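Local coordinates for protein hemolysin BL lytic component L1 (Bacillus cereus, PDB 7NMQ) that is one lytic component of the haemolysin BL enterotoxin, an alpha-helical toxin of the ClyA-like family, and probably acts in forming pores in target-cell membranes, at residues 3-8 with 319-324; 22-27 with 295-300; 74-79 with 129-134. All blocks are in the same frame, centred on the assembly; numbering follows the deposited sequence.

Interaction 1 (3-8 with 319-324)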
ATOM      1  N   TYR A   3      -7.843 -15.409 -28.700  1.00 17.19           N
ATOM      2  CA  TYR A   3      -6.574 -15.021 -28.013  1.00 16.53           C
ATOM      3  C   TYR A   3      -6.868 -13.926 -27.001  1.00 18.48           C
ATOM      4  O   TYR A   3      -7.494 -12.948 -27.328  1.00 20.68           O
ATOM      5  CB  TYR A   3      -5.533 -14.583 -29.043  1.00 17.18           C
ATOM      6  CG  TYR A   3      -5.231 -15.716 -30.001  1.00 17.83           C
ATOM      7  CD1 TYR A   3      -4.427 -16.770 -29.608  1.00 18.07           C
ATOM      8  CD2 TYR A   3      -5.834 -15.809 -31.255  1.00 17.37           C
ATOM      9  CE1 TYR A   3      -4.189 -17.851 -30.440  1.00 17.94           C
ATOM     10  CE2 TYR A   3      -5.590 -16.870 -32.117  1.00 18.00           C
ATOM     11  CZ  TYR A   3      -4.770 -17.903 -31.698  1.00 17.29           C
ATOM     12  OH  TYR A   3      -4.596 -18.982 -32.516  1.00 18.29           O
ATOM     13  N   ALA A   4      -6.380 -14.113 -25.802  1.00 19.05           N
ATOM     14  CA  ALA A   4      -6.584 -13.135 -24.704  1.00 18.57           C
ATOM     15  C   ALA A   4      -5.381 -12.196 -24.614  1.00 17.19           C
ATOM     16  O   ALA A   4      -4.361 -12.602 -24.045  1.00 18.04           O
ATOM     17  CB  ALA A   4      -6.847 -13.836 -23.392  1.00 21.14           C
ATOM     18  N   LEU A   5      -5.506 -10.972 -25.141  1.00 15.10           N
ATOM     19  CA  LEU A   5      -4.350 -10.060 -25.257  1.00 14.46           C
ATOM     20  C   LEU A   5      -4.497  -8.869 -24.303  1.00 13.54           C
ATOM     21  O   LEU A   5      -3.634  -7.983 -24.356  1.00 13.16           O
ATOM     22  CB  LEU A   5      -4.209  -9.589 -26.714  1.00 13.67           C
ATOM     23  CG  LEU A   5      -4.146 -10.720 -27.742  1.00 15.27           C
ATOM     24  CD1 LEU A   5      -4.064 -10.157 -29.136  1.00 17.15           C
ATOM     25  CD2 LEU A   5      -2.960 -11.650 -27.437  1.00 15.67           C
ATOM     26  N   GLY A   6      -5.502  -8.895 -23.433  1.00 13.86           N
ATOM     27  CA  GLY A   6      -5.774  -7.789 -22.523  1.00 13.68           C
ATOM     28  C   GLY A   6      -5.011  -7.913 -21.217  1.00 15.35           C
ATOM     29  O   GLY A   6      -4.211  -8.821 -21.004  1.00 16.29           O
ATOM     30  N   PRO A   7      -5.219  -6.917 -20.347  1.00 16.26           N
ATOM     31  CA  PRO A   7      -4.467  -6.825 -19.083  1.00 16.60           C
ATOM     32  C   PRO A   7      -4.819  -7.871 -18.012  1.00 20.21           C
ATOM     33  O   PRO A   7      -4.294  -7.818 -16.919  1.00 21.85           O
ATOM     34  CB  PRO A   7      -4.698  -5.346 -18.752  1.00 17.67           C
ATOM     35  CG  PRO A   7      -5.998  -4.995 -19.330  1.00 18.17           C
ATOM     36  CD  PRO A   7      -6.022  -5.730 -20.638  1.00 17.10           C
ATOM     37  N   GLU A   8      -5.680  -8.836 -18.293  1.00 22.15           N
ATOM     38  CA  GLU A   8      -5.951  -9.964 -17.377  1.00 24.47           C
ATOM     39  C   GLU A   8      -6.382  -9.351 -16.023  1.00 20.73           C
ATOM     40  O   GLU A   8      -7.231  -8.449 -16.031  1.00 23.71           O
ATOM     41  CB  GLU A   8      -4.717 -10.874 -17.325  1.00 27.74           C
ATOM     42  CG  GLU A   8      -4.183 -11.234 -18.685  1.00 31.45           C
ATOM     43  CD  GLU A   8      -4.549 -12.592 -19.225  1.00 32.58           C
ATOM     44  OE1 GLU A   8      -3.627 -13.207 -19.753  1.00 31.62           O
ATOM     45  OE2 GLU A   8      -5.736 -13.016 -19.130  1.00 39.22           O
ATOM     46  N   THR A 319       2.254 -15.687 -26.525  1.00 12.49           N
ATOM     47  CA  THR A 319       3.142 -16.707 -27.142  1.00 14.02           C
ATOM     48  C   THR A 319       2.301 -17.768 -27.848  1.00 14.09           C
ATOM     49  O   THR A 319       2.707 -18.192 -28.899  1.00 15.16           O
ATOM     50  CB  THR A 319       4.053 -17.317 -26.087  1.00 15.32           C
ATOM     51  OG1 THR A 319       4.834 -16.264 -25.496  1.00 16.67           O
ATOM     52  CG2 THR A 319       4.986 -18.344 -26.674  1.00 18.00           C
ATOM     53  N   ASP A 320       1.124 -18.079 -27.345  1.00 14.32           N
ATOM     54  CA  ASP A 320       0.179 -18.989 -28.031  1.00 15.18           C
ATOM     55  C   ASP A 320      -0.198 -18.384 -29.398  1.00 14.67           C
ATOM     56  O   ASP A 320      -0.156 -19.099 -30.414  1.00 15.81           O
ATOM     57  CB  ASP A 320      -1.060 -19.233 -27.186  1.00 16.71           C
ATOM     58  CG  ASP A 320      -1.951 -20.299 -27.751  1.00 17.97           C
ATOM     59  OD1 ASP A 320      -1.457 -21.427 -27.968  1.00 20.16           O
ATOM     60  OD2 ASP A 320      -3.105 -19.958 -28.029  1.00 20.15           O
ATOM     61  N   LEU A 321      -0.530 -17.093 -29.457  1.00 13.73           N
ATOM     62  CA  LEU A 321      -0.820 -16.443 -30.751  1.00 13.37           C
ATOM     63  C   LEU A 321       0.418 -16.535 -31.633  1.00 13.04           C
ATOM     64  O   LEU A 321       0.315 -16.939 -32.818  1.00 13.74           O
ATOM     65  CB  LEU A 321      -1.240 -14.991 -30.517  1.00 12.67           C
ATOM     66  CG  LEU A 321      -1.481 -14.174 -31.800  1.00 13.04           C
ATOM     67  CD1 LEU A 321      -2.437 -14.883 -32.767  1.00 14.07           C
ATOM     68  CD2 LEU A 321      -1.968 -12.765 -31.447  1.00 14.42           C
ATOM     69  N   LEU A 322       1.578 -16.124 -31.124  1.00 13.17           N
ATOM     70  CA  LEU A 322       2.802 -16.094 -31.946  1.00 13.22           C
ATOM     71  C   LEU A 322       3.025 -17.478 -32.550  1.00 14.12           C
ATOM     72  O   LEU A 322       3.298 -17.569 -33.761  1.00 15.27           O
ATOM     73  CB  LEU A 322       3.960 -15.698 -31.025  1.00 14.22           C
ATOM     74  CG  LEU A 322       5.305 -15.652 -31.717  1.00 15.36           C
ATOM     75  CD1 LEU A 322       5.368 -14.498 -32.694  1.00 18.53           C
ATOM     76  CD2 LEU A 322       6.418 -15.556 -30.694  1.00 18.11           C
ATOM     77  N   ASP A 323       2.889 -18.518 -31.753  1.00 14.00           N
ATOM     78  CA  ASP A 323       3.244 -19.887 -32.192  1.00 16.20           C
ATOM     79  C   ASP A 323       2.239 -20.427 -33.200  1.00 15.84           C
ATOM     80  O   ASP A 323       2.606 -21.292 -33.939  1.00 18.75           O
ATOM     81  CB  ASP A 323       3.268 -20.830 -30.994  1.00 18.42           C
ATOM     82  CG  ASP A 323       4.475 -20.647 -30.107  1.00 22.15           C
ATOM     83  OD1 ASP A 323       5.400 -19.901 -30.541  1.00 27.27           O
ATOM     84  OD2 ASP A 323       4.468 -21.208 -28.968  1.00 27.38           O
ATOM     85  N   ASN A 324       1.012 -19.936 -33.185  1.00 14.22           N
ATOM     86  CA  ASN A 324      -0.087 -20.439 -34.024  1.00 14.67           C
ATOM     87  C   ASN A 324      -0.108 -19.736 -35.373  1.00 13.98           C
ATOM     88  O   ASN A 324      -0.729 -20.281 -36.274  1.00 13.99           O
ATOM     89  CB  ASN A 324      -1.424 -20.165 -33.353  1.00 15.52           C
ATOM     90  CG  ASN A 324      -1.737 -21.064 -32.183  1.00 19.20           C
ATOM     91  OD1 ASN A 324      -0.929 -21.913 -31.767  1.00 24.28           O
ATOM     92  ND2 ASN A 324      -2.909 -20.843 -31.612  1.00 20.11           N
TER
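Tyr3 lays its ring flat against Leu321 and brings its hydroxyl to the amide of Asn324, so a single aromatic side chain from the N-terminal loop spans a full turn of the helix at 319-324. The methyl CD1 of Leu321 stands over the centre of the ring, 3.7 Å from the centroid, a CH-pi contact. CB of Leu321 covers the same face near its base, 3.8 Å from CD1 of Tyr3. The two side chains cross at about a right angle. CG of Leu321 stands anti to its backbone N; chi2 (52°) then sets CD1 over the ring, while the other methyl, CD2, meets CD1 of Leu5 at 4.1 Å.

The polar contacts lie around the ring's edge. ND2 of Asn324 donates a hydrogen bond to OH of Tyr3, 2.7 Å long and almost straight at 176°, with the oxygen lying in the amide plane. Ring and amide planes are turned 66° apart. OD2 of Asp320 comes within 3.4 Å of CE1 of Tyr3; the carboxylate comes in across the ring edge, a contact with a ring carbon and not a hydrogen bond. The phenol oxygen has a second, weak partner in NZ of Lys332, while the carbonyl of Leu5 accepts from both Tyr318 and Trp347. Leu5 also packs on Leu340 and Ala343 of helix 330-357, and Leu321 reaches Ile114 of helix 107-154 besides. This is loop-on-helix packing: the N-terminal loop ahead of helix 10-33 is pinned near the C-terminal end of helix 275-325, at one end of the elongated helical bundle that is typical of ClyA-like toxins.

Interaction 2 (22-27 with 295-300)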
ATOM      1  N   LEU A  22      -1.150   3.708   0.055  1.00 12.15           N
ATOM      2  CA  LEU A  22      -1.797   4.696   0.955  1.00 11.37           C
ATOM      3  C   LEU A  22      -1.511   4.351   2.418  1.00 11.85           C
ATOM      4  O   LEU A  22      -1.103   5.268   3.196  1.00 12.29           O
ATOM      5  CB  LEU A  22      -3.302   4.746   0.690  1.00 12.40           C
ATOM      6  CG  LEU A  22      -4.071   5.663   1.653  1.00 13.03           C
ATOM      7  CD1 LEU A  22      -3.667   7.109   1.429  1.00 13.73           C
ATOM      8  CD2 LEU A  22      -5.561   5.481   1.453  1.00 14.46           C
ATOM      9  N   VAL A  23      -1.689   3.093   2.786  1.00 11.25           N
ATOM     10  CA  VAL A  23      -1.519   2.675   4.199  1.00 11.32           C
ATOM     11  C   VAL A  23      -0.049   2.858   4.594  1.00 11.98           C
ATOM     12  O   VAL A  23       0.224   3.397   5.682  1.00 12.20           O
ATOM     13  CB  VAL A  23      -2.008   1.248   4.413  1.00 11.94           C
ATOM     14  CG1 VAL A  23      -1.542   0.701   5.734  1.00 12.69           C
ATOM     15  CG2 VAL A  23      -3.520   1.174   4.187  1.00 13.55           C
ATOM     16  N   MET A  24       0.895   2.453   3.755  1.00 11.62           N
ATOM     17  CA  MET A  24       2.329   2.633   4.064  1.00 11.39           C
ATOM     18  C   MET A  24       2.648   4.108   4.174  1.00 11.63           C
ATOM     19  O   MET A  24       3.428   4.480   5.092  1.00 12.13           O
ATOM     20  CB  MET A  24       3.233   2.064   2.987  1.00 11.65           C
ATOM     21  CG  MET A  24       3.228   0.601   2.961  1.00 12.97           C
ATOM     22  SD  MET A  24       3.926  -0.197   4.394  1.00 15.17           S
ATOM     23  CE  MET A  24       5.614   0.387   4.394  1.00 15.18           C
ATOM     24  N   ASP A  25       2.111   4.938   3.281  1.00 12.49           N
ATOM     25  CA  ASP A  25       2.404   6.390   3.362  1.00 12.48           C
ATOM     26  C   ASP A  25       1.951   6.931   4.726  1.00 13.35           C
ATOM     27  O   ASP A  25       2.683   7.700   5.330  1.00 14.21           O
ATOM     28  CB  ASP A  25       1.721   7.167   2.245  1.00 13.14           C
ATOM     29  CG  ASP A  25       2.426   7.143   0.894  1.00 15.50           C
ATOM     30  OD1 ASP A  25       3.588   6.695   0.811  1.00 15.23           O
ATOM     31  OD2 ASP A  25       1.778   7.596  -0.077  1.00 15.80           O
ATOM     32  N   LEU A  26       0.743   6.579   5.161  0.50 13.62           N
ATOM     33  CA  LEU A  26       0.189   7.056   6.452  0.50 13.68           C
ATOM     34  C   LEU A  26       1.123   6.638   7.591  0.50 13.48           C
ATOM     35  O   LEU A  26       1.538   7.487   8.389  0.50 14.59           O
ATOM     36  CB  LEU A  26      -1.210   6.492   6.710  0.50 14.81           C
ATOM     37  CG  LEU A  26      -2.370   7.176   5.992  0.50 18.08           C
ATOM     38  CD1 LEU A  26      -3.547   7.323   6.940  0.50 16.28           C
ATOM     39  CD2 LEU A  26      -1.964   8.519   5.446  0.50 21.48           C
ATOM     40  N   TYR A  27       1.422   5.354   7.682  1.00 12.33           N
ATOM     41  CA  TYR A  27       2.246   4.831   8.786  1.00 11.80           C
ATOM     42  C   TYR A  27       3.612   5.495   8.715  1.00 12.14           C
ATOM     43  O   TYR A  27       4.130   5.943   9.769  1.00 13.07           O
ATOM     44  CB  TYR A  27       2.430   3.317   8.668  1.00 12.00           C
ATOM     45  CG  TYR A  27       1.222   2.501   9.005  1.00 13.10           C
ATOM     46  CD1 TYR A  27       0.302   2.903   9.956  1.00 15.17           C
ATOM     47  CD2 TYR A  27       1.010   1.264   8.385  1.00 13.62           C
ATOM     48  CE1 TYR A  27      -0.825   2.140  10.246  1.00 17.21           C
ATOM     49  CE2 TYR A  27      -0.109   0.498   8.676  1.00 14.46           C
ATOM     50  CZ  TYR A  27      -1.021   0.917   9.619  1.00 16.92           C
ATOM     51  OH  TYR A  27      -2.108   0.130   9.888  1.00 20.65           O
ATOM     52  N   GLN A 295       3.560  -5.854   8.292  1.00 11.91           N
ATOM     53  CA  GLN A 295       2.384  -6.622   7.818  1.00 12.83           C
ATOM     54  C   GLN A 295       1.918  -6.064   6.474  1.00 12.90           C
ATOM     55  O   GLN A 295       1.518  -6.843   5.584  1.00 14.05           O
ATOM     56  CB  GLN A 295       1.235  -6.593   8.807  1.00 14.46           C
ATOM     57  CG  GLN A 295       1.577  -7.271  10.115  1.00 15.33           C
ATOM     58  CD  GLN A 295       0.555  -6.911  11.174  1.00 18.45           C
ATOM     59  OE1 GLN A 295      -0.465  -6.233  10.937  1.00 23.29           O
ATOM     60  NE2 GLN A 295       0.791  -7.415  12.346  1.00 21.34           N
ATOM     61  N   THR A 296       1.934  -4.747   6.335  1.00 11.75           N
ATOM     62  CA  THR A 296       1.476  -4.066   5.112  1.00 11.74           C
ATOM     63  C   THR A 296       2.475  -4.333   3.986  1.00 12.46           C
ATOM     64  O   THR A 296       2.040  -4.564   2.825  1.00 12.08           O
ATOM     65  CB  THR A 296       1.258  -2.568   5.342  1.00 11.77           C
ATOM     66  OG1 THR A 296       0.336  -2.407   6.412  1.00 15.29           O
ATOM     67  CG2 THR A 296       0.686  -1.942   4.101  1.00 12.96           C
ATOM     68  N   VAL A 297       3.771  -4.322   4.250  1.00 11.95           N
ATOM     69  CA  VAL A 297       4.747  -4.684   3.193  1.00 11.76           C
ATOM     70  C   VAL A 297       4.500  -6.139   2.788  1.00 11.92           C
ATOM     71  O   VAL A 297       4.626  -6.440   1.583  1.00 12.64           O
ATOM     72  CB  VAL A 297       6.202  -4.450   3.637  1.00 11.84           C
ATOM     73  CG1 VAL A 297       7.209  -5.072   2.661  1.00 12.27           C
ATOM     74  CG2 VAL A 297       6.451  -2.972   3.775  1.00 13.38           C
ATOM     75  N   ASP A 298       4.210  -7.044   3.692  1.00 12.60           N
ATOM     76  CA  ASP A 298       3.877  -8.438   3.301  1.00 12.45           C
ATOM     77  C   ASP A 298       2.680  -8.448   2.320  1.00 12.50           C
ATOM     78  O   ASP A 298       2.714  -9.229   1.328  1.00 13.27           O
ATOM     79  CB  ASP A 298       3.620  -9.325   4.510  1.00 13.85           C
ATOM     80  CG  ASP A 298       4.856  -9.843   5.249  1.00 18.29           C
ATOM     81  OD1 ASP A 298       5.903 -10.028   4.607  1.00 22.74           O
ATOM     82  OD2 ASP A 298       4.757 -10.072   6.492  1.00 22.34           O
ATOM     83  N   GLN A 299       1.659  -7.641   2.589  1.00 12.54           N
ATOM     84  CA  GLN A 299       0.472  -7.514   1.730  1.00 11.92           C
ATOM     85  C   GLN A 299       0.912  -6.976   0.372  1.00 12.75           C
ATOM     86  O   GLN A 299       0.419  -7.460  -0.678  1.00 13.65           O
ATOM     87  CB  GLN A 299      -0.607  -6.654   2.329  1.00 13.12           C
ATOM     88  CG  GLN A 299      -1.208  -7.258   3.566  1.00 15.31           C
ATOM     89  CD  GLN A 299      -2.287  -6.307   4.000  1.00 19.46           C
ATOM     90  OE1 GLN A 299      -2.009  -5.251   4.532  1.00 24.93           O
ATOM     91  NE2 GLN A 299      -3.470  -6.536   3.470  1.00 27.16           N
ATOM     92  N   ALA A 300       1.768  -5.967   0.355  1.00 12.49           N
ATOM     93  CA  ALA A 300       2.294  -5.380  -0.887  1.00 12.44           C
ATOM     94  C   ALA A 300       3.035  -6.456  -1.694  1.00 12.23           C
ATOM     95  O   ALA A 300       2.907  -6.501  -2.953  1.00 12.79           O
ATOM     96  CB  ALA A 300       3.167  -4.189  -0.619  1.00 12.96           C
TER
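Met24 lies alongside Thr296, the two side chains pointing opposite ways, where the local axes of 22-27 and 295-300 run 10.1 Å apart at closest, with 156° between their directions. From CB the methionine turns to CG, which sits 3.8 Å from the methyl CG2 of Thr296. A bend at chi2 (-66°) places SD against Thr296, 3.7 Å from that same methyl and equally close to CB of Thr296, and a second at chi3 (-61°) turns the terminal CE to CG2 of Val297 at 3.5 Å. The threonine's other branch is shared: OG1 lies 3.7 Å from CG1 of Val23 and touches the Tyr27 ring at its edge, near CE2. Its hydrogen bond, however, goes to the carbonyl of Tyr292 in its own helix, so this buried hydroxyl adds no polar link between the segments. The Tyr27 hydroxyl instead bonds to Lys188 of helix 173-200. Around the pair, Val23 packs on Phe191 and Leu195 of helix 173-200, while Met24 also touches Trp69 of helix 45-103, placing this stretch of helix 10-33 inside the bundle between helices 275-325, 173-200 and 45-103.

Interaction 3 (74-79 with 129-134)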
ATOM      1  N   LYS A  74       8.918   2.881  -2.250  1.00 12.88           N
ATOM      2  CA  LYS A  74       7.683   3.293  -2.949  1.00 13.50           C
ATOM      3  C   LYS A  74       7.972   3.535  -4.431  1.00 14.17           C
ATOM      4  O   LYS A  74       7.169   3.092  -5.263  1.00 14.15           O
ATOM      5  CB  LYS A  74       7.014   4.497  -2.285  1.00 14.00           C
ATOM      6  CG  LYS A  74       5.752   4.946  -3.013  1.00 13.89           C
ATOM      7  CD  LYS A  74       4.935   5.909  -2.234  1.00 14.59           C
ATOM      8  CE  LYS A  74       5.725   7.162  -1.943  1.00 15.75           C
ATOM      9  NZ  LYS A  74       4.843   8.146  -1.303  1.00 16.84           N
ATOM     10  N   PRO A  75       8.984   4.333  -4.825  1.00 13.68           N
ATOM     11  CA  PRO A  75       9.188   4.572  -6.254  1.00 14.04           C
ATOM     12  C   PRO A  75       9.373   3.290  -7.056  1.00 14.55           C
ATOM     13  O   PRO A  75       9.010   3.302  -8.219  1.00 14.33           O
ATOM     14  CB  PRO A  75      10.456   5.418  -6.338  1.00 16.17           C
ATOM     15  CG  PRO A  75      10.540   6.083  -4.986  1.00 16.83           C
ATOM     16  CD  PRO A  75       9.863   5.173  -3.995  1.00 15.15           C
ATOM     17  N   GLN A  76       9.910   2.235  -6.476  1.00 14.48           N
ATOM     18  CA  GLN A  76      10.026   0.960  -7.208  1.00 14.44           C
ATOM     19  C   GLN A  76       8.656   0.326  -7.438  1.00 14.29           C
ATOM     20  O   GLN A  76       8.428  -0.265  -8.542  1.00 16.19           O
ATOM     21  CB  GLN A  76      10.929  -0.042  -6.507  1.00 16.98           C
ATOM     22  CG  GLN A  76      12.378   0.386  -6.459  1.00 18.91           C
ATOM     23  CD  GLN A  76      13.260  -0.834  -6.283  1.00 21.29           C
ATOM     24  OE1 GLN A  76      12.848  -1.994  -6.435  1.00 26.86           O
ATOM     25  NE2 GLN A  76      14.502  -0.576  -5.996  1.00 26.18           N
ATOM     26  N   ILE A  77       7.753   0.419  -6.482  1.00 13.67           N
ATOM     27  CA  ILE A  77       6.366  -0.040  -6.696  1.00 13.02           C
ATOM     28  C   ILE A  77       5.705   0.858  -7.731  1.00 13.53           C
ATOM     29  O   ILE A  77       4.962   0.332  -8.611  1.00 15.06           O
ATOM     30  CB  ILE A  77       5.565  -0.088  -5.385  1.00 13.22           C
ATOM     31  CG1 ILE A  77       6.196  -1.050  -4.393  1.00 14.12           C
ATOM     32  CG2 ILE A  77       4.126  -0.478  -5.653  1.00 14.39           C
ATOM     33  CD1 ILE A  77       5.467  -1.148  -3.099  1.00 16.40           C
ATOM     34  N   GLN A  78       5.899   2.159  -7.641  1.00 12.68           N
ATOM     35  CA  GLN A  78       5.310   3.089  -8.641  1.00 13.22           C
ATOM     36  C   GLN A  78       5.818   2.753 -10.048  1.00 13.17           C
ATOM     37  O   GLN A  78       5.015   2.908 -11.009  1.00 14.46           O
ATOM     38  CB  GLN A  78       5.661   4.524  -8.282  1.00 13.92           C
ATOM     39  CG  GLN A  78       4.925   4.952  -7.027  1.00 14.32           C
ATOM     40  CD  GLN A  78       5.401   6.270  -6.486  1.00 15.48           C
ATOM     41  OE1 GLN A  78       6.557   6.627  -6.648  1.00 16.91           O
ATOM     42  NE2 GLN A  78       4.522   6.960  -5.775  1.00 16.80           N
ATOM     43  N   LYS A  79       7.071   2.339 -10.207  1.00 14.16           N
ATOM     44  CA  LYS A  79       7.619   1.974 -11.551  1.00 14.92           C
ATOM     45  C   LYS A  79       6.844   0.754 -12.052  1.00 13.89           C
ATOM     46  O   LYS A  79       6.700   0.634 -13.296  1.00 15.11           O
ATOM     47  CB  LYS A  79       9.116   1.709 -11.492  1.00 18.52           C
ATOM     48  CG  LYS A  79       9.791   1.289 -12.776  1.00 22.18           C
ATOM     49  CD  LYS A  79       9.779   2.316 -13.828  1.00 27.07           C
ATOM     50  CE  LYS A  79      10.845   2.072 -14.879  1.00 32.33           C
ATOM     51  NZ  LYS A  79      10.785   0.697 -15.437  1.00 30.93           N
ATOM     52  N   THR A 129       9.931  -9.116 -10.169  1.00 20.37           N
ATOM     53  CA  THR A 129      10.767 -10.003  -9.331  1.00 21.48           C
ATOM     54  C   THR A 129      11.779  -9.167  -8.549  1.00 18.18           C
ATOM     55  O   THR A 129      11.962  -9.414  -7.328  1.00 19.36           O
ATOM     56  CB  THR A 129      11.496 -11.052 -10.166  1.00 25.65           C
ATOM     57  OG1 THR A 129      10.436 -11.879 -10.633  1.00 32.33           O
ATOM     58  CG2 THR A 129      12.528 -11.815  -9.369  1.00 30.63           C
ATOM     59  N   ASP A 130      12.399  -8.191  -9.201  1.00 18.72           N
ATOM     60  CA  ASP A 130      13.418  -7.330  -8.540  1.00 19.61           C
ATOM     61  C   ASP A 130      12.769  -6.472  -7.446  1.00 16.24           C
ATOM     62  O   ASP A 130      13.368  -6.259  -6.383  1.00 16.86           O
ATOM     63  CB  ASP A 130      14.137  -6.442  -9.551  1.00 21.30           C
ATOM     64  CG  ASP A 130      14.965  -7.253 -10.540  1.00 27.55           C
ATOM     65  OD1 ASP A 130      15.237  -8.467 -10.250  1.00 31.71           O
ATOM     66  OD2 ASP A 130      15.327  -6.685 -11.578  1.00 36.19           O
ATOM     67  N   VAL A 131      11.587  -5.973  -7.712  1.00 14.53           N
ATOM     68  CA  VAL A 131      10.878  -5.119  -6.744  1.00 13.91           C
ATOM     69  C   VAL A 131      10.488  -5.993  -5.566  1.00 14.24           C
ATOM     70  O   VAL A 131      10.648  -5.569  -4.414  1.00 13.93           O
ATOM     71  CB  VAL A 131       9.668  -4.428  -7.362  1.00 14.18           C
ATOM     72  CG1 VAL A 131       8.872  -3.670  -6.316  1.00 14.39           C
ATOM     73  CG2 VAL A 131      10.082  -3.514  -8.492  1.00 16.47           C
ATOM     74  N   ILE A 132       9.987  -7.178  -5.805  1.00 14.79           N
ATOM     75  CA  ILE A 132       9.658  -8.090  -4.696  1.00 14.48           C
ATOM     76  C   ILE A 132      10.920  -8.360  -3.867  1.00 14.40           C
ATOM     77  O   ILE A 132      10.769  -8.408  -2.620  1.00 14.35           O
ATOM     78  CB  ILE A 132       8.971  -9.351  -5.221  1.00 17.32           C
ATOM     79  CG1 ILE A 132       7.621  -9.024  -5.886  1.00 18.33           C
ATOM     80  CG2 ILE A 132       8.897 -10.388  -4.108  1.00 18.79           C
ATOM     81  CD1 ILE A 132       7.014 -10.173  -6.636  1.00 22.35           C
ATOM     82  N   LYS A 133      12.090  -8.557  -4.474  1.00 14.72           N
ATOM     83  CA  LYS A 133      13.309  -8.853  -3.666  1.00 16.53           C
ATOM     84  C   LYS A 133      13.613  -7.634  -2.782  1.00 16.25           C
ATOM     85  O   LYS A 133      13.956  -7.836  -1.571  1.00 15.47           O
ATOM     86  CB  LYS A 133      14.499  -9.232  -4.565  1.00 18.66           C
ATOM     87  CG  LYS A 133      15.837  -9.472  -3.857  1.00 25.42           C
ATOM     88  CD  LYS A 133      15.797 -10.178  -2.500  1.00 31.44           C
ATOM     89  CE  LYS A 133      17.152 -10.590  -1.945  1.00 36.31           C
ATOM     90  NZ  LYS A 133      18.192  -9.541  -2.105  1.00 37.81           N
ATOM     91  N   MET A 134      13.572  -6.429  -3.355  1.00 15.67           N
ATOM     92  CA  MET A 134      13.787  -5.171  -2.596  1.00 15.22           C
ATOM     93  C   MET A 134      12.796  -5.102  -1.433  1.00 13.34           C
ATOM     94  O   MET A 134      13.214  -4.794  -0.284  1.00 14.05           O
ATOM     95  CB  MET A 134      13.702  -3.973  -3.544  1.00 14.95           C
ATOM     96  CG  MET A 134      13.823  -2.624  -2.938  1.00 15.44           C
ATOM     97  SD  MET A 134      12.368  -2.053  -2.006  1.00 16.22           S
ATOM     98  CE  MET A 134      11.202  -1.944  -3.348  1.00 15.37           C
TER
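Gln76 carries most of this contact, reaching across to Val131 and Met134; segments 74-79 and 129-134 run nearly antiparallel, 159° between directions, their local axes 9.9 Å apart at closest. Before it in the sequence, Lys74 points away from the partner helix and makes a salt bridge with Asp25. Pro75, whose nitrogen carries no hydrogen to give the preceding turn, marks a kink in the helix.

Gln76 then extends beyond CG, its CB directed at the other helix, and meets Met134 tip to tip. Its oxygen OE1 lies 3.5 Å from the methyl CE of Met134 and 3.6 Å from CB of the same residue, while NE2 of Gln76 is 3.7 Å from CG of Met134. CE also backs onto CB of Gln76 at 3.7 Å: with chi2 and chi3 of Met134 at -74° and -65°, the chain curls its methyl under the glutamine stem. None of these is a hydrogen bond; the amide end simply rests on the methionine's carbon atoms. CG2 of Val131 packs 3.6 Å from backbone O of Gln76, which accepts a hydrogen bond from the Thr80 hydroxyl, one turn on.

Next, Ile77 offers CG1 to CG1 of Val131 at 4.2 Å, an apolar touch on the buried flank. Lys79 closes the segment, its NZ in a salt bridge with Glu127 and a hydrogen bond with Asn83. Ile77 continues onto Thr17 and Ile21 of helix 10-33, and Val131 onto Leu304 of helix 275-325. The contact therefore ties helix 45-103 to helix 107-154 at the outer side of the bundle, with helices 10-33 and 275-325 beneath its buried flank.

Interactions 1 and 2 both draw on helix 275-325 but at well-separated levels, their centres about 34 Å apart and their nearest atoms about 16 Å apart. Interaction 2 lies near the middle of the molecule, its centre about 4 Å from the centre of the chain, whereas that of interaction 1 sits about 30 Å from it. Interactions 2 and 3, centres about 14 Å apart, join directly: OD1 of Asp25 and NZ of Lys74 form a salt bridge of 2.9 Å, linking helix 10-33 to helix 45-103. A bound 1,2-ethanediol, probably from the crystallisation liquor, lies about 3 Å from the Tyr27 side chain. Along the chain, interaction 3 is nested within interaction 2, and that within interaction 1.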